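Local coordinates for protein putative S-adenosylmethionine-dependent methyltransferase (Bacteroides thetaiotaomicron, PDB 1WYZ) that probably transfers a methyl group from S-adenosylmethionine, as expected of an RsmI-like methyltransferase, though its own substrate is not established, at residues 20-25 / 118-122; 26-30 / 46-51; 32-38 / 84-90; 61-65 / 76-80; 191-197 / 210-216. All coordinates share one frame; numbering follows the deposited sequence.

How the contacts relate
Contacts 1 to 4 all lie in the N-terminal domain, built on a parallel five-stranded sheet, whereas contact 5 belongs to the mixed sheet of the C-terminal domain. Contacts 3 and 4 are closest, with centres 7 Å apart: strand 62-63 adds to strand 34-37, and helix 70-81 packs beside both. Contact 2 lies 11 Å from contact 3 between centres and meets it where L47 packs on F35. Contact 1 shares helix 24-29 with contact 2, and like contact 5 it reaches the second subunit. Contact 5 is about 41 Å from contact 3, centre to centre. In relatives, S-adenosylmethionine binds between the two domains, and probably here too.

Contact 1 (20-25 / 118-122)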
# COMPACT_ATOMS: atom_id res chain seq x y z
N VAL A 20 -3.09 -9.51 10.83
CA VAL A 20 -2.58 -8.67 9.76
C VAL A 20 -1.54 -9.28 8.82
O VAL A 20 -1.08 -8.61 7.90
CB VAL A 20 -2.02 -7.37 10.37
CG1 VAL A 20 -3.15 -6.62 11.09
CG2 VAL A 20 -0.88 -7.69 11.33
N LEU A 21 -1.18 -10.55 9.03
CA LEU A 21 -0.19 -11.21 8.18
C LEU A 21 -0.68 -12.52 7.57
O LEU A 21 -1.32 -13.31 8.24
CB LEU A 21 1.09 -11.48 8.98
CG LEU A 21 1.76 -10.25 9.57
CD1 LEU A 21 2.79 -10.67 10.59
CD2 LEU A 21 2.39 -9.41 8.47
N PRO A 22 -0.41 -12.75 6.28
CA PRO A 22 -0.87 -14.01 5.71
C PRO A 22 -0.03 -15.15 6.31
O PRO A 22 1.18 -14.99 6.52
CB PRO A 22 -0.62 -13.82 4.21
CG PRO A 22 -0.81 -12.36 4.02
CD PRO A 22 -0.06 -11.79 5.21
N SER A 23 -0.66 -16.29 6.58
CA SER A 23 0.07 -17.41 7.17
C SER A 23 1.15 -17.95 6.22
O SER A 23 2.07 -18.64 6.65
CB SER A 23 -0.91 -18.53 7.55
OG SER A 23 -1.63 -19.01 6.42
N TYR A 24 1.04 -17.61 4.94
CA TYR A 24 2.01 -18.03 3.93
C TYR A 24 3.38 -17.46 4.33
O TYR A 24 4.42 -18.11 4.16
CB TYR A 24 1.61 -17.48 2.56
CG TYR A 24 2.57 -17.77 1.42
CD1 TYR A 24 2.84 -19.07 1.01
CD2 TYR A 24 3.19 -16.72 0.73
CE1 TYR A 24 3.71 -19.33 -0.06
CE2 TYR A 24 4.07 -16.98 -0.34
CZ TYR A 24 4.32 -18.28 -0.73
OH TYR A 24 5.17 -18.54 -1.79
N ASN A 25 3.35 -16.24 4.86
CA ASN A 25 4.57 -15.57 5.27
C ASN A 25 5.34 -16.37 6.32
O ASN A 25 6.56 -16.29 6.37
CB ASN A 25 4.23 -14.18 5.82
CG ASN A 25 3.55 -13.31 4.79
OD1 ASN A 25 2.92 -13.81 3.86
ND2 ASN A 25 3.65 -12.00 4.96
N LEU A 118 6.04 -9.64 0.37
CA LEU A 118 4.90 -10.38 0.89
C LEU A 118 3.85 -9.42 1.44
O LEU A 118 4.18 -8.32 1.88
CB LEU A 118 5.34 -11.38 1.96
CG LEU A 118 6.38 -12.42 1.54
CD1 LEU A 118 6.52 -13.46 2.65
CD2 LEU A 118 5.97 -13.10 0.24
N VAL A 119 2.58 -9.83 1.42
CA VAL A 119 1.50 -8.99 1.89
C VAL A 119 1.58 -8.64 3.38
O VAL A 119 1.89 -9.49 4.22
CB VAL A 119 0.13 -9.62 1.60
CG1 VAL A 119 -0.98 -8.71 2.07
CG2 VAL A 119 -0.01 -9.87 0.11
N GLY A 120 1.30 -7.39 3.70
CA GLY A 120 1.36 -6.98 5.08
C GLY A 120 0.51 -5.75 5.30
O GLY A 120 0.04 -5.13 4.35
N PRO A 121 0.30 -5.36 6.56
CA PRO A 121 -0.52 -4.17 6.76
C PRO A 121 0.27 -2.94 6.33
O PRO A 121 1.47 -2.82 6.59
CB PRO A 121 -0.80 -4.21 8.26
CG PRO A 121 0.49 -4.72 8.81
CD PRO A 121 0.86 -5.84 7.84
N SER A 122 -0.42 -2.04 5.62
CA SER A 122 0.17 -0.78 5.17
C SER A 122 -0.80 0.30 5.61
O SER A 122 -1.94 0.35 5.13
CB SER A 122 0.30 -0.72 3.65
OG SER A 122 0.58 0.61 3.21
O HOH W 1 2.44 -12.62 1.43
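V20, P22 and N25 meet L118, V119 and P121 in a buried contact between two connecting segments of the N-terminal domain, whose parallel sheet has the strand order 3-2-4-1-5 of class III methyltransferases. Segment 20-25 leads into helix 24-29; segment 118-122 leaves strand 115-117, an outermost strand of the sheet within this chain, and runs into helix 123-131. N25 supplies the polar link. Its CG lies beside the backbone N (chi1 -60°), which brings the amide alongside L118 so that the two side chains slide past each other in opposite directions, L118 CD1 lying 3.7 Å from N25 CG. N25 ND2 then donates to V119 O at 3.2 Å in a bent bond (143°). On the other arm, N25 OD1 accepts from a water at 2.7 Å, and that water accepts from V119 N at 2.8 Å. Asparagine suits this place because one amide serves the C=O of V119 directly and its N-H through a water. A leucine here would lack both polar arms and would probably leave V119 O without its donor and the bridging water without its acceptor.

Beside this link the fit is apolar. The P22 and V119 side chains cross at about a right angle, P22 CG 3.8 Å from V119 CB. The second subunit packs nearby, its Q19 against P22 and Y24. The stiff ring of P121 closes the far end, its CG 4.0 Å from V20 CB and its CD 3.4 Å from V20 O.

Contact 2 (26-30 / 46-51)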
# COMPACT_ATOMS: atom_id res chain seq x y z
N THR A 26 4.62 -17.14 7.13
CA THR A 26 5.27 -17.94 8.16
C THR A 26 5.99 -19.13 7.52
O THR A 26 7.05 -19.56 7.99
CB THR A 26 4.25 -18.47 9.21
OG1 THR A 26 3.31 -17.45 9.53
CG2 THR A 26 4.97 -18.90 10.50
N GLU A 27 5.42 -19.66 6.45
CA GLU A 27 6.02 -20.80 5.76
C GLU A 27 7.39 -20.45 5.21
O GLU A 27 8.35 -21.20 5.40
CB GLU A 27 5.12 -21.27 4.61
CG GLU A 27 3.84 -21.97 5.03
CD GLU A 27 2.98 -22.33 3.84
OE1 GLU A 27 3.52 -22.94 2.89
OE2 GLU A 27 1.77 -22.00 3.86
N ILE A 28 7.50 -19.32 4.53
CA ILE A 28 8.79 -18.95 3.97
C ILE A 28 9.74 -18.46 5.05
O ILE A 28 10.95 -18.67 4.98
CB ILE A 28 8.64 -17.91 2.80
CG1 ILE A 28 8.32 -16.53 3.34
CG2 ILE A 28 7.54 -18.34 1.84
CD1 ILE A 28 9.53 -15.70 3.73
N ILE A 29 9.22 -17.81 6.08
CA ILE A 29 10.12 -17.36 7.13
C ILE A 29 10.87 -18.56 7.72
O ILE A 29 12.07 -18.48 7.97
CB ILE A 29 9.37 -16.63 8.25
CG1 ILE A 29 9.00 -15.22 7.76
CG2 ILE A 29 10.22 -16.61 9.52
CD1 ILE A 29 8.01 -14.48 8.65
N ARG A 30 10.15 -19.66 7.93
CA ARG A 30 10.73 -20.89 8.47
C ARG A 30 11.92 -21.33 7.63
O ARG A 30 12.81 -22.05 8.11
CB ARG A 30 9.68 -22.01 8.48
CG ARG A 30 8.64 -21.86 9.57
CD ARG A 30 7.53 -22.87 9.43
NE ARG A 30 6.51 -22.66 10.45
CZ ARG A 30 5.21 -22.93 10.29
NH1 ARG A 30 4.78 -23.43 9.14
NH2 ARG A 30 4.36 -22.69 11.28
N PHE A 46 10.44 -10.53 16.98
CA PHE A 46 9.41 -10.79 15.99
C PHE A 46 9.37 -12.24 15.52
O PHE A 46 8.30 -12.86 15.50
CB PHE A 46 9.60 -9.89 14.78
CG PHE A 46 8.72 -10.25 13.62
CD1 PHE A 46 7.36 -9.96 13.65
CD2 PHE A 46 9.25 -10.88 12.49
CE1 PHE A 46 6.53 -10.29 12.55
CE2 PHE A 46 8.44 -11.20 11.40
CZ PHE A 46 7.08 -10.91 11.43
N LEU A 47 10.52 -12.77 15.11
CA LEU A 47 10.57 -14.14 14.62
C LEU A 47 10.11 -15.13 15.69
O LEU A 47 9.68 -16.23 15.38
CB LEU A 47 11.98 -14.49 14.14
CG LEU A 47 12.51 -13.78 12.88
CD1 LEU A 47 13.96 -14.18 12.66
CD2 LEU A 47 11.67 -14.13 11.66
N LYS A 48 10.21 -14.72 16.96
CA LYS A 48 9.79 -15.57 18.07
C LYS A 48 8.28 -15.68 18.05
O LYS A 48 7.72 -16.76 18.26
CB LYS A 48 10.24 -14.97 19.41
CG LYS A 48 11.53 -15.56 20.01
CD LYS A 48 11.31 -16.92 20.67
CE LYS A 48 11.76 -18.09 19.80
NZ LYS A 48 10.87 -18.32 18.63
N LYS A 49 7.63 -14.56 17.80
CA LYS A 49 6.17 -14.51 17.74
C LYS A 49 5.68 -15.21 16.47
O LYS A 49 4.55 -15.70 16.41
CB LYS A 49 5.73 -13.04 17.77
CG LYS A 49 4.49 -12.77 18.63
CD LYS A 49 3.20 -13.25 17.96
CE LYS A 49 1.97 -12.71 18.68
NZ LYS A 49 0.72 -12.90 17.88
N VAL A 50 6.53 -15.26 15.45
CA VAL A 50 6.18 -15.91 14.19
C VAL A 50 6.19 -17.42 14.31
O VAL A 50 5.32 -18.10 13.76
CB VAL A 50 7.16 -15.54 13.07
CG1 VAL A 50 6.72 -16.20 11.76
CG2 VAL A 50 7.26 -14.04 12.92
N ASP A 51 7.19 -17.95 15.01
CA ASP A 51 7.34 -19.39 15.21
C ASP A 51 8.23 -19.68 16.43
O ASP A 51 9.33 -19.14 16.54
CB ASP A 51 7.96 -20.03 13.96
CG ASP A 51 7.81 -21.55 13.95
OD1 ASP A 51 7.98 -22.17 15.02
OD2 ASP A 51 7.53 -22.11 12.87
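I29 and V50 reach toward each other tip to tip, I29 CD1 stopping 3.8 Å from V50 CG1. The two branches of I29 part company: CG2 stands anti to the backbone N and touches L47 CD2 at 3.6 Å, while CG1 lies beside the backbone N (chi1 -76°) and carries CD1 toward V50, with the F46 ring more distant. A beta-branched isoleucine can thus meet two successive turns of the opposing helix at once. V50 CG1 also receives T26 CG2 at 3.5 Å as these two short side chains slide past each other. The other branch, V50 CG2, lies 3.4 Å above one face of the F46 ring, near its rim.

These helices, 24-29 and 40-50, flank strand 34-37 in the chain and pack on the parallel sheet of the α/β domain, with I29 resting on L8 of strand 5-8.

Toward solvent the contact turns ionic. The R30 chain is extended from CG to NE, and NE donates to D51 OD2 at 2.7 Å in a nearly straight hydrogen bond (162°) that is part of a salt bridge. The oxygen lies close to the guanidinium plane and is met nearly along its C-O bond. The two planes stand 81° apart, and the bond is a single one from NE rather than a two-pronged pairing. T26 CG2 lies over one guanidinium face, and the second carboxylate oxygen, D51 OD1, accepts from E53 N.

Contact 3 (32-38 / 84-90)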
# COMPACT_ATOMS: atom_id res chain seq x y z
N ILE A 32 14.05 -19.11 5.61
CA ILE A 32 15.14 -18.13 5.70
C ILE A 32 16.04 -18.30 6.92
O ILE A 32 15.56 -18.47 8.04
CB ILE A 32 14.57 -16.72 5.70
CG1 ILE A 32 13.69 -16.54 4.46
CG2 ILE A 32 15.69 -15.71 5.75
CD1 ILE A 32 14.37 -16.44 3.11
N ARG A 33 17.35 -18.25 6.68
CA ARG A 33 18.36 -18.40 7.73
C ARG A 33 19.10 -17.09 7.96
O ARG A 33 19.73 -16.91 9.00
CB ARG A 33 19.40 -19.45 7.33
CG ARG A 33 18.87 -20.86 7.12
CD ARG A 33 20.02 -21.78 6.70
NE ARG A 33 19.62 -23.18 6.61
CZ ARG A 33 20.44 -24.17 6.28
NH1 ARG A 33 21.72 -23.92 6.02
NH2 ARG A 33 19.99 -25.42 6.23
N HIS A 34 19.04 -16.20 6.98
CA HIS A 34 19.72 -14.90 7.04
C HIS A 34 18.76 -13.73 6.84
O HIS A 34 18.10 -13.64 5.81
CB HIS A 34 20.80 -14.81 5.95
CG HIS A 34 21.60 -16.06 5.78
ND1 HIS A 34 21.03 -17.28 5.50
CD2 HIS A 34 22.94 -16.27 5.81
CE1 HIS A 34 21.97 -18.19 5.36
NE2 HIS A 34 23.14 -17.60 5.54
N PHE A 35 18.70 -12.83 7.81
CA PHE A 35 17.82 -11.67 7.70
C PHE A 35 18.61 -10.38 7.70
O PHE A 35 19.66 -10.28 8.33
CB PHE A 35 16.82 -11.64 8.86
CG PHE A 35 16.00 -12.88 8.99
CD1 PHE A 35 16.51 -14.02 9.61
CD2 PHE A 35 14.72 -12.94 8.43
CE1 PHE A 35 15.77 -15.20 9.68
CE2 PHE A 35 13.96 -14.13 8.49
CZ PHE A 35 14.48 -15.25 9.11
N ILE A 36 18.11 -9.38 6.98
CA ILE A 36 18.72 -8.07 6.94
C ILE A 36 17.67 -7.23 7.65
O ILE A 36 16.53 -7.14 7.19
CB ILE A 36 18.95 -7.59 5.49
CG1 ILE A 36 20.06 -8.41 4.84
CG2 ILE A 36 19.38 -6.13 5.47
CD1 ILE A 36 21.45 -8.27 5.35
N VAL A 37 18.04 -6.62 8.77
CA VAL A 37 17.08 -5.85 9.56
C VAL A 37 17.52 -4.47 10.03
O VAL A 37 18.71 -4.16 10.07
CB VAL A 37 16.68 -6.65 10.81
CG1 VAL A 37 15.98 -7.95 10.40
CG2 VAL A 37 17.92 -6.96 11.64
N GLU A 38 16.53 -3.67 10.42
CA GLU A 38 16.76 -2.33 10.93
C GLU A 38 17.05 -2.36 12.42
O GLU A 38 17.40 -1.34 13.00
CB GLU A 38 15.54 -1.45 10.66
CG GLU A 38 15.28 -1.20 9.19
CD GLU A 38 13.93 -0.57 8.93
OE1 GLU A 38 13.67 0.51 9.50
OE2 GLU A 38 13.14 -1.15 8.17
N ALA A 84 20.96 -19.04 -1.23
CA ALA A 84 20.15 -19.14 -0.01
C ALA A 84 19.17 -17.97 0.04
O ALA A 84 19.54 -16.84 -0.26
CB ALA A 84 21.05 -19.12 1.22
N SER A 85 17.93 -18.25 0.42
CA SER A 85 16.92 -17.19 0.50
C SER A 85 17.15 -16.30 1.73
O SER A 85 17.64 -16.78 2.75
CB SER A 85 15.52 -17.81 0.55
OG SER A 85 15.23 -18.52 -0.65
N MSE A 86 16.83 -15.02 1.61
CA MSE A 86 17.00 -14.07 2.71
C MSE A 86 15.77 -13.20 2.92
O MSE A 86 14.99 -12.97 2.00
CB MSE A 86 18.19 -13.15 2.47
CG MSE A 86 19.53 -13.84 2.34
SE MSE A 86 20.92 -12.49 2.14
CE MSE A 86 21.42 -12.24 4.00
N GLY A 87 15.60 -12.69 4.13
CA GLY A 87 14.45 -11.84 4.38
C GLY A 87 14.84 -10.48 4.92
O GLY A 87 15.91 -10.32 5.51
N VAL A 88 13.99 -9.48 4.69
CA VAL A 88 14.23 -8.13 5.19
C VAL A 88 13.07 -7.86 6.15
O VAL A 88 11.93 -8.20 5.85
CB VAL A 88 14.24 -7.08 4.06
CG1 VAL A 88 14.55 -5.72 4.64
CG2 VAL A 88 15.27 -7.43 3.01
N ILE A 89 13.38 -7.27 7.31
CA ILE A 89 12.36 -6.99 8.32
C ILE A 89 12.46 -5.56 8.87
O ILE A 89 13.54 -5.12 9.25
CB ILE A 89 12.50 -7.94 9.52
CG1 ILE A 89 12.62 -9.38 9.03
CG2 ILE A 89 11.31 -7.78 10.46
CD1 ILE A 89 13.12 -10.37 10.08
N SER A 90 11.33 -4.86 8.93
CA SER A 90 11.32 -3.48 9.43
C SER A 90 10.92 -3.30 10.89
O SER A 90 10.74 -4.27 11.63
CB SER A 90 10.41 -2.62 8.55
OG SER A 90 10.97 -2.43 7.26
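The parallel pair of strands 34-37 and 86-89 forms an inner part of the five-stranded parallel sheet of the class III methyltransferase-like N-terminal domain, and F35, I36 and V37 lie in register with G87, V88 and I89. A parallel ladder ties them: G87 N donates to H34 O, I36 N to G87 O at 2.8 Å, and I89 N to I36 O at 3.2 Å.

On the face bearing F35 and V37 the side chains fit closely. I89 CG1 lies beside its backbone N (chi1 -49°) and chi2 is extended, which carries CD1 to F35 CD2 at 3.4 Å. V37 CG1 lies alongside I89 CB at 3.6 Å, pointing the same way. G87 suits its place because a beta carbon there would press against F35 CD2, while I32 CG2 rests 3.5 Å above one face of the F35 ring. On the reverse face the methyl CE of selenomethionine M86 meets H34 CB and approaches I36.

Past the strand ends, S90 OG donates to E38 OE2 at 2.7 Å, although E38 is poorly ordered. With an alanine here, OE2 would probably be left without its donor and the already loosely ordered carboxylate with still less to hold it.

Strand 62-63 bonds to the outer side of 34-37 and strand 5-8 to that of 86-89; helix 70-81 packs over H34, I36 and M86, and helix 40-50 over F35 and I89.

Contact 4 (61-65 / 76-80); sequences FYPLN and YLKPL
Y62 opens the contact by laying its side chain against Y76. The backbone places Y62 CB over the face of the Y76 ring, 3.7 Å from the centroid and 17° from the ring normal, a CH-pi contact. From there the first torsion, with CG anti to the carbonyl carbon (chi1 -62°), lays the Y62 ring back along the stem of Y76, whose CA stands 4.2 Å above the Y62 ring plane. The two phenol side chains run past each other in opposite directions, with planes inclined by 23° and centroids 4.9 Å apart. Because the near-parallel rings are slid so far, they barely overlap: Y62 CD1 meets Y76 CD1 at 3.4 Å. Tyrosine suits both positions, since its flat ring offers a face to a C-H group and its length carries it on to further neighbours. Farther out, Y62 OH comes within 4.0 Å of P79 CG, the ring crossing the proline obliquely.

This is the start of a beta-alpha-beta crossover. Strand 62-63, an outermost strand of the parallel sheet within this chain, bonds through its backbone to F35 and V37, and the chain then climbs through helix 70-81 to enter strand 86-89 on the far side of strand 34-37. The helix is kinked near P79, whose nitrogen carries no hydrogen to bond to the preceding turn.

P63 follows, directing its carbonyl at the outer part of the Y76 ring, with P63 O 3.4 Å from Y76 CE2. L64 comes last. Its CG is anti to the backbone N, and CD2 reaches the edge of the same ring, 3.9 Å from Y76 CE2, while I36 touches Y62, L64 and Y76 from strand 34-37.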
# COMPACT_ATOMS: atom_id res chain seq x y z
N PHE A 61 21.78 -12.19 11.52
CA PHE A 61 21.04 -10.96 11.32
C PHE A 61 22.02 -9.84 10.99
O PHE A 61 22.89 -9.52 11.79
CB PHE A 61 20.28 -10.58 12.59
CG PHE A 61 19.41 -11.68 13.15
CD1 PHE A 61 19.97 -12.77 13.82
CD2 PHE A 61 18.02 -11.61 13.04
CE1 PHE A 61 19.16 -13.78 14.38
CE2 PHE A 61 17.20 -12.61 13.59
CZ PHE A 61 17.77 -13.69 14.26
N TYR A 62 21.88 -9.26 9.80
CA TYR A 62 22.76 -8.17 9.38
C TYR A 62 22.07 -6.83 9.63
O TYR A 62 21.00 -6.56 9.07
CB TYR A 62 23.09 -8.30 7.89
CG TYR A 62 23.84 -9.56 7.53
CD1 TYR A 62 25.15 -9.78 7.98
CD2 TYR A 62 23.25 -10.55 6.74
CE1 TYR A 62 25.84 -10.96 7.66
CE2 TYR A 62 23.93 -11.73 6.41
CZ TYR A 62 25.22 -11.93 6.87
OH TYR A 62 25.87 -13.11 6.56
N PRO A 63 22.66 -5.98 10.49
CA PRO A 63 22.11 -4.66 10.81
C PRO A 63 22.17 -3.73 9.60
O PRO A 63 23.18 -3.68 8.90
CB PRO A 63 23.01 -4.19 11.95
CG PRO A 63 23.40 -5.46 12.62
CD PRO A 63 23.73 -6.34 11.43
N LEU A 64 21.09 -2.99 9.38
CA LEU A 64 20.99 -2.07 8.24
C LEU A 64 20.49 -0.68 8.67
O LEU A 64 19.59 -0.57 9.50
CB LEU A 64 20.03 -2.68 7.21
CG LEU A 64 20.16 -2.37 5.72
CD1 LEU A 64 19.83 -0.92 5.43
CD2 LEU A 64 21.57 -2.71 5.28
N ASN A 65 21.07 0.37 8.08
CA ASN A 65 20.69 1.76 8.38
C ASN A 65 20.38 2.55 7.12
O ASN A 65 20.45 2.03 6.01
CB ASN A 65 21.83 2.48 9.12
CG ASN A 65 21.61 2.53 10.61
OD1 ASN A 65 20.50 2.78 11.08
ND2 ASN A 65 22.68 2.30 11.37
N TYR A 76 26.22 -8.24 2.61
CA TYR A 76 25.09 -8.84 3.30
C TYR A 76 24.29 -9.75 2.37
O TYR A 76 23.68 -10.72 2.82
CB TYR A 76 24.15 -7.76 3.83
CG TYR A 76 24.74 -6.87 4.89
CD1 TYR A 76 25.74 -7.33 5.75
CD2 TYR A 76 24.25 -5.58 5.08
CE1 TYR A 76 26.23 -6.51 6.77
CE2 TYR A 76 24.73 -4.76 6.09
CZ TYR A 76 25.72 -5.23 6.93
OH TYR A 76 26.20 -4.41 7.93
N LEU A 77 24.28 -9.43 1.08
CA LEU A 77 23.56 -10.20 0.07
C LEU A 77 24.26 -11.47 -0.38
O LEU A 77 23.65 -12.32 -1.04
CB LEU A 77 23.28 -9.32 -1.15
CG LEU A 77 22.04 -8.41 -1.17
CD1 LEU A 77 21.93 -7.64 0.11
CD2 LEU A 77 22.14 -7.47 -2.35
N LYS A 78 25.53 -11.61 -0.02
CA LYS A 78 26.33 -12.77 -0.41
C LYS A 78 25.63 -14.12 -0.25
O LYS A 78 25.74 -14.99 -1.12
CB LYS A 78 27.66 -12.79 0.35
CG LYS A 78 28.57 -11.65 -0.03
CD LYS A 78 29.94 -11.78 0.60
CE LYS A 78 30.84 -10.63 0.15
NZ LYS A 78 32.22 -10.72 0.68
N PRO A 79 24.92 -14.31 0.87
CA PRO A 79 24.24 -15.61 0.99
C PRO A 79 23.23 -15.78 -0.14
O PRO A 79 23.14 -16.86 -0.75
CB PRO A 79 23.59 -15.52 2.36
CG PRO A 79 24.62 -14.74 3.14
CD PRO A 79 24.96 -13.62 2.16
N LEU A 80 22.48 -14.72 -0.43
CA LEU A 80 21.49 -14.76 -1.51
C LEU A 80 22.19 -15.04 -2.84
O LEU A 80 21.72 -15.85 -3.65
CB LEU A 80 20.73 -13.43 -1.59
CG LEU A 80 19.73 -13.36 -2.75
CD1 LEU A 80 18.91 -14.63 -2.78
CD2 LEU A 80 18.85 -12.15 -2.60

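Contact 5 (191-197 / 210-216)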
# COMPACT_ATOMS: atom_id res chain seq x y z
N PRO A 191 -12.01 25.49 3.85
CA PRO A 191 -13.07 24.91 4.68
C PRO A 191 -13.77 23.69 4.06
O PRO A 191 -14.24 22.80 4.79
CB PRO A 191 -14.02 26.09 4.93
CG PRO A 191 -13.78 26.99 3.75
CD PRO A 191 -12.30 26.90 3.54
N GLN A 192 -13.82 23.62 2.73
CA GLN A 192 -14.49 22.49 2.08
C GLN A 192 -13.59 21.29 1.76
O GLN A 192 -14.08 20.20 1.47
CB GLN A 192 -15.21 22.96 0.81
CG GLN A 192 -16.44 23.83 1.11
CD GLN A 192 -17.46 23.12 2.00
OE1 GLN A 192 -18.48 23.69 2.38
NE2 GLN A 192 -17.17 21.86 2.34
N THR A 193 -12.28 21.50 1.82
CA THR A 193 -11.34 20.41 1.57
C THR A 193 -11.66 19.35 2.63
O THR A 193 -12.09 19.70 3.74
CB THR A 193 -9.88 20.88 1.75
OG1 THR A 193 -9.57 21.90 0.79
CG2 THR A 193 -8.92 19.72 1.57
N LYS A 194 -11.49 18.07 2.29
CA LYS A 194 -11.76 16.99 3.23
C LYS A 194 -10.48 16.49 3.86
O LYS A 194 -9.45 16.36 3.19
CB LYS A 194 -12.46 15.80 2.56
CG LYS A 194 -13.94 16.03 2.25
CD LYS A 194 -14.68 14.73 1.93
CE LYS A 194 -16.18 14.96 1.83
NZ LYS A 194 -16.98 13.70 1.80
N LEU A 195 -10.56 16.21 5.16
CA LEU A 195 -9.43 15.70 5.91
C LEU A 195 -9.81 14.41 6.63
O LEU A 195 -10.81 14.37 7.35
CB LEU A 195 -8.99 16.73 6.95
CG LEU A 195 -8.16 16.11 8.08
CD1 LEU A 195 -6.88 15.55 7.48
CD2 LEU A 195 -7.83 17.13 9.15
N CYS A 196 -9.03 13.35 6.43
CA CYS A 196 -9.28 12.07 7.09
C CYS A 196 -8.19 11.81 8.12
O CYS A 196 -7.00 11.83 7.80
CB CYS A 196 -9.30 10.93 6.07
SG CYS A 196 -9.41 9.25 6.81
N ILE A 197 -8.59 11.57 9.36
CA ILE A 197 -7.64 11.27 10.42
C ILE A 197 -7.70 9.78 10.64
O ILE A 197 -8.78 9.23 10.83
CB ILE A 197 -8.01 12.01 11.72
CG1 ILE A 197 -7.72 13.50 11.58
CG2 ILE A 197 -7.26 11.39 12.90
CD1 ILE A 197 -8.33 14.39 12.66
N THR A 210 -13.59 10.44 8.21
CA THR A 210 -13.37 11.49 7.23
C THR A 210 -14.31 12.63 7.53
O THR A 210 -15.44 12.42 7.97
CB THR A 210 -13.63 11.00 5.80
OG1 THR A 210 -12.59 10.09 5.42
CG2 THR A 210 -13.64 12.16 4.83
N ARG A 211 -13.85 13.84 7.27
CA ARG A 211 -14.68 14.99 7.56
C ARG A 211 -14.01 16.26 7.06
O ARG A 211 -12.79 16.39 7.11
CB ARG A 211 -14.88 15.03 9.07
CG ARG A 211 -15.32 16.33 9.63
CD ARG A 211 -15.22 16.23 11.13
NE ARG A 211 -16.05 15.14 11.63
CZ ARG A 211 -16.05 14.74 12.90
NH1 ARG A 211 -15.27 15.35 13.78
NH2 ARG A 211 -16.84 13.74 13.28
N THR A 212 -14.83 17.18 6.58
CA THR A 212 -14.35 18.45 6.05
C THR A 212 -13.62 19.27 7.13
O THR A 212 -13.88 19.13 8.33
CB THR A 212 -15.52 19.27 5.47
OG1 THR A 212 -15.00 20.36 4.71
CG2 THR A 212 -16.41 19.82 6.58
N VAL A 213 -12.70 20.14 6.69
CA VAL A 213 -11.95 20.97 7.64
C VAL A 213 -12.88 21.84 8.49
O VAL A 213 -12.62 22.04 9.68
CB VAL A 213 -10.94 21.86 6.89
CG1 VAL A 213 -10.33 22.89 7.84
CG2 VAL A 213 -9.85 21.00 6.31
N LYS A 214 -13.95 22.35 7.88
CA LYS A 214 -14.92 23.17 8.59
C LYS A 214 -15.56 22.38 9.72
O LYS A 214 -15.74 22.89 10.82
CB LYS A 214 -16.01 23.66 7.63
CG LYS A 214 -17.08 24.53 8.29
CD LYS A 214 -18.31 24.69 7.42
CE LYS A 214 -19.31 25.64 8.05
NZ LYS A 214 -18.78 27.04 8.15
N ASP A 215 -15.92 21.12 9.44
CA ASP A 215 -16.55 20.27 10.44
C ASP A 215 -15.59 19.63 11.43
O ASP A 215 -16.03 19.01 12.40
CB ASP A 215 -17.42 19.19 9.78
CG ASP A 215 -18.73 19.74 9.22
OD1 ASP A 215 -19.52 20.33 10.01
OD2 ASP A 215 -18.98 19.60 8.00
N TRP A 216 -14.29 19.78 11.20
CA TRP A 216 -13.31 19.22 12.13
C TRP A 216 -13.10 20.21 13.27
O TRP A 216 -12.83 19.82 14.41
CB TRP A 216 -11.98 18.94 11.42
CG TRP A 216 -11.82 17.51 10.94
CD1 TRP A 216 -11.57 17.09 9.67
CD2 TRP A 216 -11.87 16.32 11.75
NE1 TRP A 216 -11.45 15.72 9.63
CE2 TRP A 216 -11.63 15.22 10.90
CE3 TRP A 216 -12.08 16.08 13.12
CZ2 TRP A 216 -11.60 13.90 11.36
CZ3 TRP A 216 -12.05 14.76 13.58
CH2 TRP A 216 -11.81 13.69 12.70
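L195 and W216 meet at one carbonyl oxygen in the β-hairpin of strands 194-199 and 207-212. W216 NE1 donates to L195 O at 2.7 Å, almost straight (173°) and in the indole plane, and R211 N reaches the same oxygen from the opposite face of its carbonyl plane. Tryptophan suits this place because its indole N-H grips the strand while its broad faces pack: I197 CD1 sits over the six-membered ring, 3.6 Å from its centroid, and R211 CD lies over the other face. L195 N to R211 O completes the hydrogen-bonded pair, and V213 N donates to T193 O at 3.0 Å where the strand gives way to a short, weakly bonded helix. The open end of the hairpin is gripped at P191 O. T212 OG1, anti to its backbone N (chi1 -167°), swings toward it, and the oxygen accepts from T212 OG1 at 2.6 Å and from K214 N at 3.1 Å.

Around this shell, helix 178-188 packs on L195, I197 and V213, and strand 228-233 bonds to the other side of strand 194-199. Beyond R211 lies K112 of the second subunit. T210 OG1 is held by S131 O, and T193 OG1 is hydrogen-bonded to both E159 OE2 and Y163 OH.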